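Local atomic coordinates of transcriptional regulator, SorC family (Enterococcus faecalis, PDB entry 2O0M), a protein that probably regulates transcription by binding DNA, with a domain thought to bind a carbohydrate ligand. Residues A268-F273 / I316-K321; R109-A114 / W328-E333; P301-I306 / P324-L329. All blocks are in the same frame, centred on the assembly; numbering follows the deposited sequence.

All three contacts belong to one Rossmann-like alpha/beta domain and illustrate how such a domain divides its labour. Contacts 2 and 3 share strand 328-332, which hydrogen-bonds to strand 109-113 on one side and to strand 302-306 on the other. Both rest on backbone bonds, yet contact 3 is buried, whereas contact 2 is only partly buried. Contact 1 is buried as well but has no hydrogen bond between its segments: helix 313-320, which connects the two strands of contact 3, meets strand 270-272 through small and aromatic side chains. Ile316 of that helix also packs on Leu329 and Thr331, tying contact 1 to the others.

Contact 1: residues A268-F273 / I316-K321; sequences AVAESF and IRAYMK. With PO4 (phosphate ion), chain C.
OG of Ser272 sits over one face of the Tyr319 ring, displaced toward the rim, and makes a weak hydrogen bond to Ser242 O. The contact itself is apolar. Tyr319 has its CG anti to the backbone N (chi1 168°), and CD1 of its ring lies 3.8 Å from Ser272 CB. At the far end of the ring, Tyr319 OH touches CE2 of Phe273 at 3.7 Å, arriving at the phenyl edge near its plane. His241 meets both rings, and Phe277 joins Tyr319 edge-to-face, so the phenol is set in an aromatic cluster. One residue earlier in the helix, CB of Ala318 meets Ala270 CB at 3.9 Å and CG1 of Val269 at 4.0 Å; the axes of helix and strand are 7.5 Å apart at their closest approach. Beside this packing, NH2 of Arg317 donates to O1 of a phosphate ion at a distance of 3.0 Å and an angle of 166°, although the ion, probably from the crystallisation liquor, is doubtful in its exact placement. Val269 and Ala270 both face Phe277 of the neighbouring strand 275-277, a classic beta bulge. Helix 313-320, the crossover helix between strands 302-306 and 328-332, thus packs on the antiparallel extension of the Rossmann-like sheet at strand 270-272.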
ATOM      1  N   ALA A 268       1.310   1.496  19.134  1.00 19.43           N
ATOM      2  CA  ALA A 268       1.097   1.359  17.694  1.00 17.62           C
ATOM      3  C   ALA A 268       1.682   0.046  17.201  1.00 16.87           C
ATOM      4  O   ALA A 268       2.809  -0.314  17.544  1.00 16.04           O
ATOM      5  CB  ALA A 268       1.721   2.534  16.951  1.00 18.06           C
ATOM      6  N   VAL A 269       0.903  -0.662  16.387  1.00 15.05           N
ATOM      7  CA  VAL A 269       1.271  -1.990  15.897  1.00 14.71           C
ATOM      8  C   VAL A 269       1.437  -1.995  14.375  1.00 13.82           C
ATOM      9  O   VAL A 269       2.393  -2.566  13.852  1.00 13.38           O
ATOM     10  CB  VAL A 269       0.209  -3.041  16.322  1.00 14.64           C
ATOM     11  CG1 VAL A 269       0.457  -4.394  15.687  1.00 15.16           C
ATOM     12  CG2 VAL A 269       0.202  -3.194  17.844  1.00 15.64           C
ATOM     13  N   ALA A 270       0.482  -1.388  13.674  1.00 13.20           N
ATOM     14  CA  ALA A 270       0.477  -1.367  12.213  1.00 12.10           C
ATOM     15  C   ALA A 270       0.485   0.052  11.666  1.00 10.85           C
ATOM     16  O   ALA A 270       0.052   0.991  12.323  1.00 10.38           O
ATOM     17  CB  ALA A 270      -0.745  -2.104  11.685  1.00 11.88           C
ATOM     18  N   GLU A 271       1.006   0.186  10.455  1.00  9.67           N
ATOM     19  CA  GLU A 271       0.919   1.416   9.684  1.00  9.60           C
ATOM     20  C   GLU A 271       0.329   1.105   8.305  1.00  8.90           C
ATOM     21  O   GLU A 271       0.564   0.035   7.718  1.00 10.22           O
ATOM     22  CB  GLU A 271       2.316   2.041   9.527  1.00  9.75           C
ATOM     23  CG  GLU A 271       2.347   3.390   8.797  1.00 10.10           C
ATOM     24  CD  GLU A 271       2.307   3.285   7.295  1.00  9.67           C
ATOM     25  OE1 GLU A 271       2.539   2.184   6.751  1.00 10.79           O
ATOM     26  OE2 GLU A 271       2.040   4.318   6.640  1.00 11.02           O
ATOM     27  N   SER A 272      -0.441   2.053   7.788  1.00  9.05           N
ATOM     28  CA  SER A 272      -0.813   2.029   6.379  1.00  9.40           C
ATOM     29  C   SER A 272      -1.294   3.417   5.960  1.00  9.23           C
ATOM     30  O   SER A 272      -2.064   4.058   6.689  1.00  9.58           O
ATOM     31  CB  SER A 272      -1.893   0.983   6.121  1.00 10.05           C
ATOM     32  OG  SER A 272      -2.008   0.718   4.752  1.00 12.26           O
ATOM     33  N   PHE A 273      -0.815   3.886   4.812  1.00  9.75           N
ATOM     34  CA  PHE A 273      -1.208   5.201   4.250  1.00 10.17           C
ATOM     35  C   PHE A 273      -0.890   6.391   5.165  1.00 10.81           C
ATOM     36  O   PHE A 273      -1.479   7.470   5.015  1.00 10.47           O
ATOM     37  CB  PHE A 273      -2.694   5.247   3.892  1.00 11.50           C
ATOM     38  CG  PHE A 273      -3.178   4.098   3.077  1.00 11.46           C
ATOM     39  CD1 PHE A 273      -2.913   4.024   1.726  1.00 14.25           C
ATOM     40  CD2 PHE A 273      -3.959   3.116   3.654  1.00 14.18           C
ATOM     41  CE1 PHE A 273      -3.396   2.945   0.972  1.00 14.59           C
ATOM     42  CE2 PHE A 273      -4.430   2.049   2.903  1.00 14.39           C
ATOM     43  CZ  PHE A 273      -4.146   1.972   1.582  1.00 13.50           C
ATOM     44  N   ILE A 316      -0.641  -7.064  10.256  1.00 10.20           N
ATOM     45  CA  ILE A 316      -1.731  -7.447   9.350  1.00 10.87           C
ATOM     46  C   ILE A 316      -3.065  -7.520  10.106  1.00 11.12           C
ATOM     47  O   ILE A 316      -4.064  -6.937   9.686  1.00 11.78           O
ATOM     48  CB  ILE A 316      -1.436  -8.787   8.640  1.00 10.80           C
ATOM     49  CG1 ILE A 316      -0.281  -8.607   7.647  1.00  9.62           C
ATOM     50  CG2 ILE A 316      -2.668  -9.299   7.907  1.00 10.91           C
ATOM     51  CD1 ILE A 316       0.356  -9.932   7.206  1.00 11.24           C
ATOM     52  N   ARG A 317      -3.068  -8.207  11.238  1.00 11.69           N
ATOM     53  CA  ARG A 317      -4.278  -8.300  12.065  1.00 12.31           C
ATOM     54  C   ARG A 317      -4.809  -6.920  12.470  1.00 12.01           C
ATOM     55  O   ARG A 317      -6.007  -6.666  12.416  1.00 12.67           O
ATOM     56  CB  ARG A 317      -4.004  -9.122  13.323  1.00 12.53           C
ATOM     57  CG  ARG A 317      -3.893 -10.606  13.071  1.00 14.05           C
ATOM     58  CD  ARG A 317      -3.246 -11.303  14.243  1.00 15.66           C
ATOM     59  NE  ARG A 317      -3.930 -10.997  15.499  1.00 18.32           N
ATOM     60  CZ  ARG A 317      -3.322 -10.864  16.677  1.00 19.37           C
ATOM     61  NH1 ARG A 317      -2.005 -11.024  16.792  1.00 19.56           N
ATOM     62  NH2 ARG A 317      -4.031 -10.574  17.759  1.00 20.38           N
ATOM     63  N   ALA A 318      -3.913  -6.027  12.862  1.00 12.27           N
ATOM     64  CA  ALA A 318      -4.322  -4.731  13.398  1.00 12.08           C
ATOM     65  C   ALA A 318      -4.904  -3.835  12.311  1.00 12.56           C
ATOM     66  O   ALA A 318      -5.912  -3.150  12.523  1.00 13.16           O
ATOM     67  CB  ALA A 318      -3.162  -4.051  14.089  1.00 11.97           C
ATOM     68  N   TYR A 319      -4.267  -3.826  11.144  1.00 11.89           N
ATOM     69  CA  TYR A 319      -4.771  -3.004  10.045  1.00 12.70           C
ATOM     70  C   TYR A 319      -6.041  -3.622   9.459  1.00 13.41           C
ATOM     71  O   TYR A 319      -7.004  -2.917   9.171  1.00 13.54           O
ATOM     72  CB  TYR A 319      -3.745  -2.806   8.914  1.00 12.06           C
ATOM     73  CG  TYR A 319      -4.439  -2.198   7.720  1.00 11.06           C
ATOM     74  CD1 TYR A 319      -4.770  -0.841   7.704  1.00 11.82           C
ATOM     75  CD2 TYR A 319      -4.876  -2.988   6.665  1.00 11.19           C
ATOM     76  CE1 TYR A 319      -5.476  -0.277   6.640  1.00 11.50           C
ATOM     77  CE2 TYR A 319      -5.575  -2.440   5.600  1.00 10.99           C
ATOM     78  CZ  TYR A 319      -5.874  -1.090   5.584  1.00 10.30           C
ATOM     79  OH  TYR A 319      -6.583  -0.561   4.516  1.00 12.52           O
HETATM   80  N   MSE A 320      -6.036  -4.932   9.245  1.00 14.67           N
HETATM   81  CA  MSE A 320      -7.114  -5.552   8.479  1.00 16.80           C
HETATM   82  C   MSE A 320      -8.468  -5.479   9.192  1.00 18.29           C
HETATM   83  O   MSE A 320      -9.514  -5.624   8.545  1.00 18.74           O
HETATM   84  CB  MSE A 320      -6.741  -6.992   8.084  1.00 16.51           C
HETATM   85  CG  MSE A 320      -5.611  -7.074   7.064  1.00 17.98           C
HETATM   86 SE   MSE A 320      -6.043  -6.352   5.314  1.00 23.36          SE
HETATM   87  CE  MSE A 320      -7.643  -7.377   5.034  1.00 19.75           C
ATOM     88  N   LYS A 321      -8.447  -5.229  10.504  1.00 20.26           N
ATOM     89  CA  LYS A 321      -9.669  -5.132  11.318  1.00 22.36           C
ATOM     90  C   LYS A 321     -10.696  -4.187  10.729  1.00 23.50           C
ATOM     91  O   LYS A 321     -11.900  -4.513  10.688  1.00 25.19           O
ATOM     92  CB  LYS A 321      -9.343  -4.687  12.747  1.00 22.84           C
ATOM     93  CG  LYS A 321      -9.017  -5.823  13.662  1.00 24.65           C
ATOM     94  CD  LYS A 321      -8.819  -5.367  15.087  1.00 24.58           C
ATOM     95  CE  LYS A 321      -8.810  -6.542  16.038  1.00 25.59           C
ATOM     96  NZ  LYS A 321      -8.446  -6.157  17.422  1.00 27.64           N
TER
HETATM   97  P   PO4 C 402      -7.323  -9.981  16.117  1.00 43.98           P
HETATM   98  O1  PO4 C 402      -6.915  -9.738  17.550  1.00 46.76           O
HETATM   99  O2  PO4 C 402      -7.367 -11.444  15.765  1.00 48.56           O
HETATM  100  O3  PO4 C 402      -8.679  -9.367  15.896  1.00 46.44           O
HETATM  101  O4  PO4 C 402      -6.335  -9.304  15.210  1.00 48.29           O

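Contact 2: residues R109-A114 / W328-E333; sequences RCIVVA and WLITDE
The indole of Trp328 carries the aliphatic stem of Arg109 on one face and the tip of Ile111 at its edge. These residues open a parallel strand pair, in which 109-113 runs beside 328-332 in the Rossmann-like sheet. CB of Arg109 lies 3.6 Å above the indole plane of Trp328, over its centre, and CG makes a CH-pi contact 3.7 Å from the centroid of the six-membered ring. Ile111 CD1 comes in near the ring plane, 4.0 Å from Trp328 CE3. The guanidinium is turned 59° from the indole, takes CG1 of Ile111 against one of its own faces, and forms a salt bridge through NH2 with Glu98. CG of Arg109 is anti to the backbone N (chi1 -172°), which brings it over the ring.

Five backbone hydrogen bonds hold the pair; the straightest runs from Val113 N to Thr331 O, 2.8 Å with an angle of 177° at the hydrogen. On the face of Arg109, Ile111 and Trp328 the sheet is covered by helix 122-138, while helix 96-105 packs on Cys110 and Leu329 on the reverse. There Cys110 SG touches CG2 of Thr331 at 3.7 Å.

Toward the end of the strands, Thr331 OG1 hydrogen-bonds across to Ala307 O, just past the end of the neighbouring strand 302-306, and Asp332 serves as N-cap of helix 333-339, its OD1 accepting from Ala335 N and its OD2 bonded to Ser117 OG. Val113 O receives Glu333 N at 3.0 Å in a less straight bond. Beside it, Val112 CG1 lies 3.5 Å from that same Glu333 N.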
ATOM      1  N   ARG A 109     -11.313 -11.747  -0.638  1.00 18.70           N
ATOM      2  CA  ARG A 109     -10.424 -12.733  -1.172  1.00 18.89           C
ATOM      3  C   ARG A 109      -9.091 -12.625  -0.486  1.00 17.51           C
ATOM      4  O   ARG A 109      -8.610 -11.542  -0.220  1.00 16.56           O
ATOM      5  CB  ARG A 109     -10.269 -12.493  -2.673  1.00 20.03           C
ATOM      6  CG  ARG A 109      -9.513 -13.548  -3.423  1.00 24.40           C
ATOM      7  CD  ARG A 109     -10.259 -14.858  -3.459  1.00 30.40           C
ATOM      8  NE  ARG A 109      -9.318 -15.944  -3.220  1.00 32.79           N
ATOM      9  CZ  ARG A 109      -8.490 -16.435  -4.138  1.00 34.56           C
ATOM     10  NH1 ARG A 109      -8.484 -15.961  -5.381  1.00 36.21           N
ATOM     11  NH2 ARG A 109      -7.665 -17.417  -3.808  1.00 35.20           N
ATOM     12  N   CYS A 110      -8.503 -13.772  -0.198  1.00 16.58           N
ATOM     13  CA  CYS A 110      -7.141 -13.824   0.283  1.00 16.28           C
ATOM     14  C   CYS A 110      -6.407 -14.819  -0.604  1.00 16.52           C
ATOM     15  O   CYS A 110      -6.911 -15.916  -0.859  1.00 16.92           O
ATOM     16  CB  CYS A 110      -7.078 -14.241   1.752  1.00 16.04           C
ATOM     17  SG  CYS A 110      -5.387 -14.347   2.374  1.00 16.11           S
ATOM     18  N   ILE A 111      -5.250 -14.408  -1.112  1.00 16.03           N
ATOM     19  CA  ILE A 111      -4.358 -15.289  -1.860  1.00 16.53           C
ATOM     20  C   ILE A 111      -3.158 -15.569  -0.971  1.00 15.91           C
ATOM     21  O   ILE A 111      -2.484 -14.646  -0.535  1.00 15.21           O
ATOM     22  CB  ILE A 111      -3.900 -14.655  -3.184  1.00 16.61           C
ATOM     23  CG1 ILE A 111      -5.115 -14.408  -4.076  1.00 18.88           C
ATOM     24  CG2 ILE A 111      -2.904 -15.576  -3.899  1.00 16.29           C
ATOM     25  CD1 ILE A 111      -4.884 -13.430  -5.203  1.00 18.81           C
ATOM     26  N   VAL A 112      -2.907 -16.847  -0.696  1.00 15.51           N
ATOM     27  CA  VAL A 112      -1.800 -17.255   0.162  1.00 15.83           C
ATOM     28  C   VAL A 112      -0.726 -17.929  -0.699  1.00 15.96           C
ATOM     29  O   VAL A 112      -0.931 -19.023  -1.238  1.00 15.72           O
ATOM     30  CB  VAL A 112      -2.254 -18.229   1.275  1.00 15.54           C
ATOM     31  CG1 VAL A 112      -1.064 -18.691   2.095  1.00 15.80           C
ATOM     32  CG2 VAL A 112      -3.296 -17.582   2.178  1.00 14.37           C
ATOM     33  N   VAL A 113       0.408 -17.253  -0.839  1.00 15.61           N
ATOM     34  CA  VAL A 113       1.523 -17.744  -1.636  1.00 16.08           C
ATOM     35  C   VAL A 113       2.369 -18.704  -0.806  1.00 16.17           C
ATOM     36  O   VAL A 113       2.578 -18.487   0.392  1.00 14.69           O
ATOM     37  CB  VAL A 113       2.384 -16.560  -2.142  1.00 16.21           C
ATOM     38  CG1 VAL A 113       3.647 -17.044  -2.855  1.00 17.54           C
ATOM     39  CG2 VAL A 113       1.546 -15.670  -3.060  1.00 15.87           C
ATOM     40  N   ALA A 114       2.866 -19.756  -1.459  1.00 16.43           N
ATOM     41  CA  ALA A 114       3.674 -20.747  -0.778  1.00 16.98           C
ATOM     42  C   ALA A 114       4.916 -20.086  -0.215  1.00 16.48           C
ATOM     43  O   ALA A 114       5.562 -19.293  -0.894  1.00 15.65           O
ATOM     44  CB  ALA A 114       4.067 -21.883  -1.732  1.00 17.35           C
ATOM     45  N   TRP A 328      -8.691  -7.320  -1.276  1.00 13.13           N
ATOM     46  CA  TRP A 328      -8.014  -8.581  -1.570  1.00 13.58           C
ATOM     47  C   TRP A 328      -6.704  -8.535  -0.791  1.00 13.17           C
ATOM     48  O   TRP A 328      -5.948  -7.568  -0.909  1.00 12.48           O
ATOM     49  CB  TRP A 328      -7.688  -8.706  -3.060  1.00 15.51           C
ATOM     50  CG  TRP A 328      -8.841  -9.000  -3.961  1.00 17.81           C
ATOM     51  CD1 TRP A 328     -10.022  -8.325  -4.029  1.00 20.53           C
ATOM     52  CD2 TRP A 328      -8.895 -10.009  -4.975  1.00 20.04           C
ATOM     53  NE1 TRP A 328     -10.829  -8.880  -5.003  1.00 21.13           N
ATOM     54  CE2 TRP A 328     -10.156  -9.913  -5.594  1.00 20.18           C
ATOM     55  CE3 TRP A 328      -8.009 -11.000  -5.403  1.00 20.59           C
ATOM     56  CZ2 TRP A 328     -10.546 -10.758  -6.624  1.00 19.78           C
ATOM     57  CZ3 TRP A 328      -8.405 -11.844  -6.435  1.00 19.95           C
ATOM     58  CH2 TRP A 328      -9.660 -11.715  -7.026  1.00 19.99           C
ATOM     59  N   LEU A 329      -6.427  -9.572  -0.004  1.00 12.26           N
ATOM     60  CA  LEU A 329      -5.166  -9.653   0.733  1.00 12.23           C
ATOM     61  C   LEU A 329      -4.266 -10.678   0.058  1.00 11.46           C
ATOM     62  O   LEU A 329      -4.616 -11.857  -0.014  1.00 12.41           O
ATOM     63  CB  LEU A 329      -5.395 -10.039   2.193  1.00 11.97           C
ATOM     64  CG  LEU A 329      -4.134 -10.307   3.029  1.00 13.02           C
ATOM     65  CD1 LEU A 329      -3.255  -9.067   3.133  1.00 13.23           C
ATOM     66  CD2 LEU A 329      -4.498 -10.811   4.411  1.00 13.24           C
ATOM     67  N   ILE A 330      -3.126 -10.218  -0.445  1.00 10.98           N
ATOM     68  CA  ILE A 330      -2.079 -11.106  -0.964  1.00 11.15           C
ATOM     69  C   ILE A 330      -1.059 -11.275   0.151  1.00 10.44           C
ATOM     70  O   ILE A 330      -0.487 -10.299   0.636  1.00 11.08           O
ATOM     71  CB  ILE A 330      -1.378 -10.540  -2.205  1.00 11.24           C
ATOM     72  CG1 ILE A 330      -2.411 -10.311  -3.314  1.00 11.71           C
ATOM     73  CG2 ILE A 330      -0.255 -11.485  -2.649  1.00 11.29           C
ATOM     74  CD1 ILE A 330      -1.895  -9.594  -4.524  1.00 11.53           C
ATOM     75  N   THR A 331      -0.839 -12.515   0.560  1.00 10.99           N
ATOM     76  CA  THR A 331       0.029 -12.792   1.686  1.00 10.44           C
ATOM     77  C   THR A 331       0.736 -14.130   1.461  1.00 10.47           C
ATOM     78  O   THR A 331       0.659 -14.716   0.375  1.00 11.20           O
ATOM     79  CB  THR A 331      -0.795 -12.775   3.000  1.00 10.99           C
ATOM     80  OG1 THR A 331       0.076 -12.771   4.142  1.00 10.64           O
ATOM     81  CG2 THR A 331      -1.799 -13.929   3.075  1.00 11.42           C
ATOM     82  N   ASP A 332       1.426 -14.604   2.478  1.00 10.50           N
ATOM     83  CA  ASP A 332       2.106 -15.894   2.352  1.00 10.74           C
ATOM     84  C   ASP A 332       1.732 -16.852   3.468  1.00 11.85           C
ATOM     85  O   ASP A 332       1.017 -16.494   4.401  1.00 11.66           O
ATOM     86  CB  ASP A 332       3.621 -15.727   2.194  1.00 11.02           C
ATOM     87  CG  ASP A 332       4.275 -14.980   3.339  1.00  9.94           C
ATOM     88  OD1 ASP A 332       3.692 -14.894   4.434  1.00 12.58           O
ATOM     89  OD2 ASP A 332       5.407 -14.486   3.133  1.00 11.74           O
ATOM     90  N   GLU A 333       2.190 -18.091   3.324  1.00 12.26           N
ATOM     91  CA  GLU A 333       1.893 -19.137   4.285  1.00 13.59           C
ATOM     92  C   GLU A 333       2.404 -18.771   5.665  1.00 12.47           C
ATOM     93  O   GLU A 333       1.761 -19.064   6.665  1.00 13.23           O
ATOM     94  CB  GLU A 333       2.529 -20.468   3.863  1.00 13.48           C
ATOM     95  CG  GLU A 333       1.831 -21.177   2.716  1.00 15.94           C
ATOM     96  CD  GLU A 333       2.391 -22.585   2.476  1.00 16.86           C
ATOM     97  OE1 GLU A 333       3.589 -22.706   2.139  1.00 17.88           O
ATOM     98  OE2 GLU A 333       1.634 -23.573   2.626  1.00 23.02           O
TER

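Contact 3: residues P301-I306 / P324-L329; sequences PYVVAI and PKQTWL
Val303 and Thr327 set their side chains slantwise against each other, with CG1 of the valine 3.7 Å from the threonine OG1. That hydroxyl donates to Pro324 O (2.7 Å); the same carbonyl also accepts Thr327 N and so closes a type I turn from Pro324 to Thr327. The other branch of Thr327, CG2, points to Ala305 CB, which also packs against Leu329 CD1 (4.0 Å). Gln326, one residue earlier in the turn, directs its side chain toward strand 302-306: its CG, placed between the backbone N and the carbonyl carbon (chi1 69°), comes 3.7 Å from Pro301 O. Its NE2 approaches CG2 of Val303 while donating to Ile300 O and Gln298 O, and these bonds fix the amide.

Beyond the turn the strands pair in parallel. Trp328 N donates to Val303 O at 2.9 Å, and Ala305 N returns to Trp328 O. One water accepts from Val303 N at 2.8 Å and lies within hydrogen-bonding reach of Pro301 O and Gln326 O, though it need not donate to both at once; it bridges the segments ahead of the first strand-to-strand hydrogen bond. Val304 and Trp328 share the sheet face under helix 122-138, and Ala305 and Leu329 the reverse. Joined through helix 313-320, strands 302-306 and 328-332 form the beta-alpha-beta crossover characteristic of Rossmann-like domains.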
ATOM      1  N   PRO A 301     -13.321   0.529  -5.860  1.00 12.09           N
ATOM      2  CA  PRO A 301     -13.694  -0.864  -6.149  1.00 12.19           C
ATOM      3  C   PRO A 301     -12.593  -1.885  -5.930  1.00 11.29           C
ATOM      4  O   PRO A 301     -12.865  -2.970  -5.430  1.00 12.27           O
ATOM      5  CB  PRO A 301     -14.126  -0.838  -7.628  1.00 11.90           C
ATOM      6  CG  PRO A 301     -13.746   0.465  -8.158  1.00 13.23           C
ATOM      7  CD  PRO A 301     -13.484   1.411  -7.025  1.00 12.20           C
ATOM      8  N   TYR A 302     -11.358  -1.532  -6.280  1.00 11.23           N
ATOM      9  CA  TYR A 302     -10.275  -2.518  -6.336  1.00 11.26           C
ATOM     10  C   TYR A 302      -9.190  -2.121  -5.332  1.00 10.78           C
ATOM     11  O   TYR A 302      -8.437  -1.176  -5.545  1.00 11.08           O
ATOM     12  CB  TYR A 302      -9.738  -2.640  -7.765  1.00 11.91           C
ATOM     13  CG  TYR A 302     -10.861  -2.827  -8.756  1.00 12.31           C
ATOM     14  CD1 TYR A 302     -11.732  -3.902  -8.644  1.00 12.89           C
ATOM     15  CD2 TYR A 302     -11.110  -1.885  -9.742  1.00 13.91           C
ATOM     16  CE1 TYR A 302     -12.797  -4.065  -9.534  1.00 13.28           C
ATOM     17  CE2 TYR A 302     -12.167  -2.039 -10.638  1.00 12.89           C
ATOM     18  CZ  TYR A 302     -13.015  -3.123 -10.517  1.00 14.59           C
ATOM     19  OH  TYR A 302     -14.073  -3.278 -11.405  1.00 15.90           O
ATOM     20  N   VAL A 303      -9.167  -2.823  -4.208  1.00 10.58           N
ATOM     21  CA  VAL A 303      -8.278  -2.504  -3.109  1.00 10.60           C
ATOM     22  C   VAL A 303      -7.480  -3.757  -2.817  1.00 10.41           C
ATOM     23  O   VAL A 303      -8.060  -4.783  -2.514  1.00 10.78           O
ATOM     24  CB  VAL A 303      -9.056  -2.055  -1.859  1.00 10.99           C
ATOM     25  CG1 VAL A 303      -8.088  -1.730  -0.726  1.00 11.02           C
ATOM     26  CG2 VAL A 303      -9.909  -0.832  -2.174  1.00 11.89           C
ATOM     27  N   VAL A 304      -6.154  -3.657  -2.911  1.00  9.55           N
ATOM     28  CA  VAL A 304      -5.303  -4.815  -2.745  1.00 10.06           C
ATOM     29  C   VAL A 304      -4.234  -4.490  -1.723  1.00  9.75           C
ATOM     30  O   VAL A 304      -3.435  -3.568  -1.936  1.00  9.43           O
ATOM     31  CB  VAL A 304      -4.647  -5.235  -4.079  1.00  9.51           C
ATOM     32  CG1 VAL A 304      -3.860  -6.527  -3.901  1.00  9.81           C
ATOM     33  CG2 VAL A 304      -5.698  -5.411  -5.171  1.00 10.69           C
ATOM     34  N   ALA A 305      -4.230  -5.257  -0.633  1.00  9.50           N
ATOM     35  CA  ALA A 305      -3.188  -5.198   0.390  1.00  9.64           C
ATOM     36  C   ALA A 305      -2.212  -6.359   0.144  1.00  9.64           C
ATOM     37  O   ALA A 305      -2.627  -7.502  -0.079  1.00 10.35           O
ATOM     38  CB  ALA A 305      -3.778  -5.324   1.759  1.00  9.63           C
ATOM     39  N   ILE A 306      -0.916  -6.068   0.207  1.00 10.06           N
ATOM     40  CA  ILE A 306       0.111  -7.084  -0.016  1.00  9.92           C
ATOM     41  C   ILE A 306       1.051  -7.058   1.173  1.00 10.34           C
ATOM     42  O   ILE A 306       1.769  -6.089   1.364  1.00 10.05           O
ATOM     43  CB  ILE A 306       0.931  -6.797  -1.295  1.00 10.37           C
ATOM     44  CG1 ILE A 306       0.007  -6.617  -2.498  1.00 10.58           C
ATOM     45  CG2 ILE A 306       1.919  -7.934  -1.551  1.00 10.57           C
ATOM     46  CD1 ILE A 306       0.742  -6.321  -3.816  1.00 11.34           C
ATOM     47  N   PRO A 324     -11.393  -2.040   4.128  1.00 17.25           N
ATOM     48  CA  PRO A 324     -12.637  -2.164   3.373  1.00 17.18           C
ATOM     49  C   PRO A 324     -12.928  -3.624   3.092  1.00 16.15           C
ATOM     50  O   PRO A 324     -12.006  -4.385   2.814  1.00 15.18           O
ATOM     51  CB  PRO A 324     -12.332  -1.443   2.059  1.00 17.11           C
ATOM     52  CG  PRO A 324     -11.272  -0.478   2.424  1.00 17.66           C
ATOM     53  CD  PRO A 324     -10.420  -1.195   3.410  1.00 18.09           C
ATOM     54  N   LYS A 325     -14.194  -4.011   3.164  1.00 15.70           N
ATOM     55  CA  LYS A 325     -14.530  -5.422   3.043  1.00 15.28           C
ATOM     56  C   LYS A 325     -14.234  -5.991   1.666  1.00 15.07           C
ATOM     57  O   LYS A 325     -14.076  -7.198   1.519  1.00 15.38           O
ATOM     58  CB  LYS A 325     -15.990  -5.676   3.458  1.00 16.06           C
ATOM     59  CG  LYS A 325     -16.270  -5.390   4.929  1.00 17.63           C
ATOM     60  CD  LYS A 325     -15.138  -5.865   5.834  1.00 20.24           C
ATOM     61  CE  LYS A 325     -15.553  -6.027   7.245  1.00 21.53           C
ATOM     62  NZ  LYS A 325     -14.479  -6.717   7.992  1.00 22.42           N
ATOM     63  N   GLN A 326     -14.123  -5.127   0.662  1.00 14.40           N
ATOM     64  CA  GLN A 326     -13.787  -5.575  -0.694  1.00 14.03           C
ATOM     65  C   GLN A 326     -12.293  -5.861  -0.888  1.00 13.69           C
ATOM     66  O   GLN A 326     -11.899  -6.299  -1.964  1.00 13.33           O
ATOM     67  CB  GLN A 326     -14.241  -4.564  -1.752  1.00 14.52           C
ATOM     68  CG  GLN A 326     -13.478  -3.234  -1.776  1.00 14.67           C
ATOM     69  CD  GLN A 326     -14.117  -2.166  -0.920  1.00 16.00           C
ATOM     70  OE1 GLN A 326     -14.724  -2.467   0.109  1.00 17.37           O
ATOM     71  NE2 GLN A 326     -13.990  -0.903  -1.336  1.00 13.99           N
ATOM     72  N   THR A 327     -11.487  -5.611   0.141  1.00 13.43           N
ATOM     73  CA  THR A 327     -10.025  -5.786   0.068  1.00 13.65           C
ATOM     74  C   THR A 327      -9.655  -7.217  -0.366  1.00 13.70           C
ATOM     75  O   THR A 327     -10.254  -8.188   0.092  1.00 14.58           O
ATOM     76  CB  THR A 327      -9.340  -5.458   1.423  1.00 13.76           C
ATOM     77  OG1 THR A 327      -9.575  -4.080   1.768  1.00 12.77           O
ATOM     78  CG2 THR A 327      -7.829  -5.690   1.371  1.00 14.22           C
ATOM     79  N   TRP A 328      -8.691  -7.320  -1.276  1.00 13.13           N
ATOM     80  CA  TRP A 328      -8.014  -8.581  -1.570  1.00 13.58           C
ATOM     81  C   TRP A 328      -6.704  -8.535  -0.791  1.00 13.17           C
ATOM     82  O   TRP A 328      -5.948  -7.568  -0.909  1.00 12.48           O
ATOM     83  CB  TRP A 328      -7.688  -8.706  -3.060  1.00 15.51           C
ATOM     84  CG  TRP A 328      -8.841  -9.000  -3.961  1.00 17.81           C
ATOM     85  CD1 TRP A 328     -10.022  -8.325  -4.029  1.00 20.53           C
ATOM     86  CD2 TRP A 328      -8.895 -10.009  -4.975  1.00 20.04           C
ATOM     87  NE1 TRP A 328     -10.829  -8.880  -5.003  1.00 21.13           N
ATOM     88  CE2 TRP A 328     -10.156  -9.913  -5.594  1.00 20.18           C
ATOM     89  CE3 TRP A 328      -8.009 -11.000  -5.403  1.00 20.59           C
ATOM     90  CZ2 TRP A 328     -10.546 -10.758  -6.624  1.00 19.78           C
ATOM     91  CZ3 TRP A 328      -8.405 -11.844  -6.435  1.00 19.95           C
ATOM     92  CH2 TRP A 328      -9.660 -11.715  -7.026  1.00 19.99           C
ATOM     93  N   LEU A 329      -6.427  -9.572  -0.004  1.00 12.26           N
ATOM     94  CA  LEU A 329      -5.166  -9.653   0.733  1.00 12.23           C
ATOM     95  C   LEU A 329      -4.266 -10.678   0.058  1.00 11.46           C
ATOM     96  O   LEU A 329      -4.616 -11.857  -0.014  1.00 12.41           O
ATOM     97  CB  LEU A 329      -5.395 -10.039   2.193  1.00 11.97           C
ATOM     98  CG  LEU A 329      -4.134 -10.307   3.029  1.00 13.02           C
ATOM     99  CD1 LEU A 329      -3.255  -9.067   3.133  1.00 13.23           C
ATOM    100  CD2 LEU A 329      -4.498 -10.811   4.411  1.00 13.24           C
TER
HETATM  101  O   HOH W   1     -11.124  -4.872  -4.151  1.00 17.85           O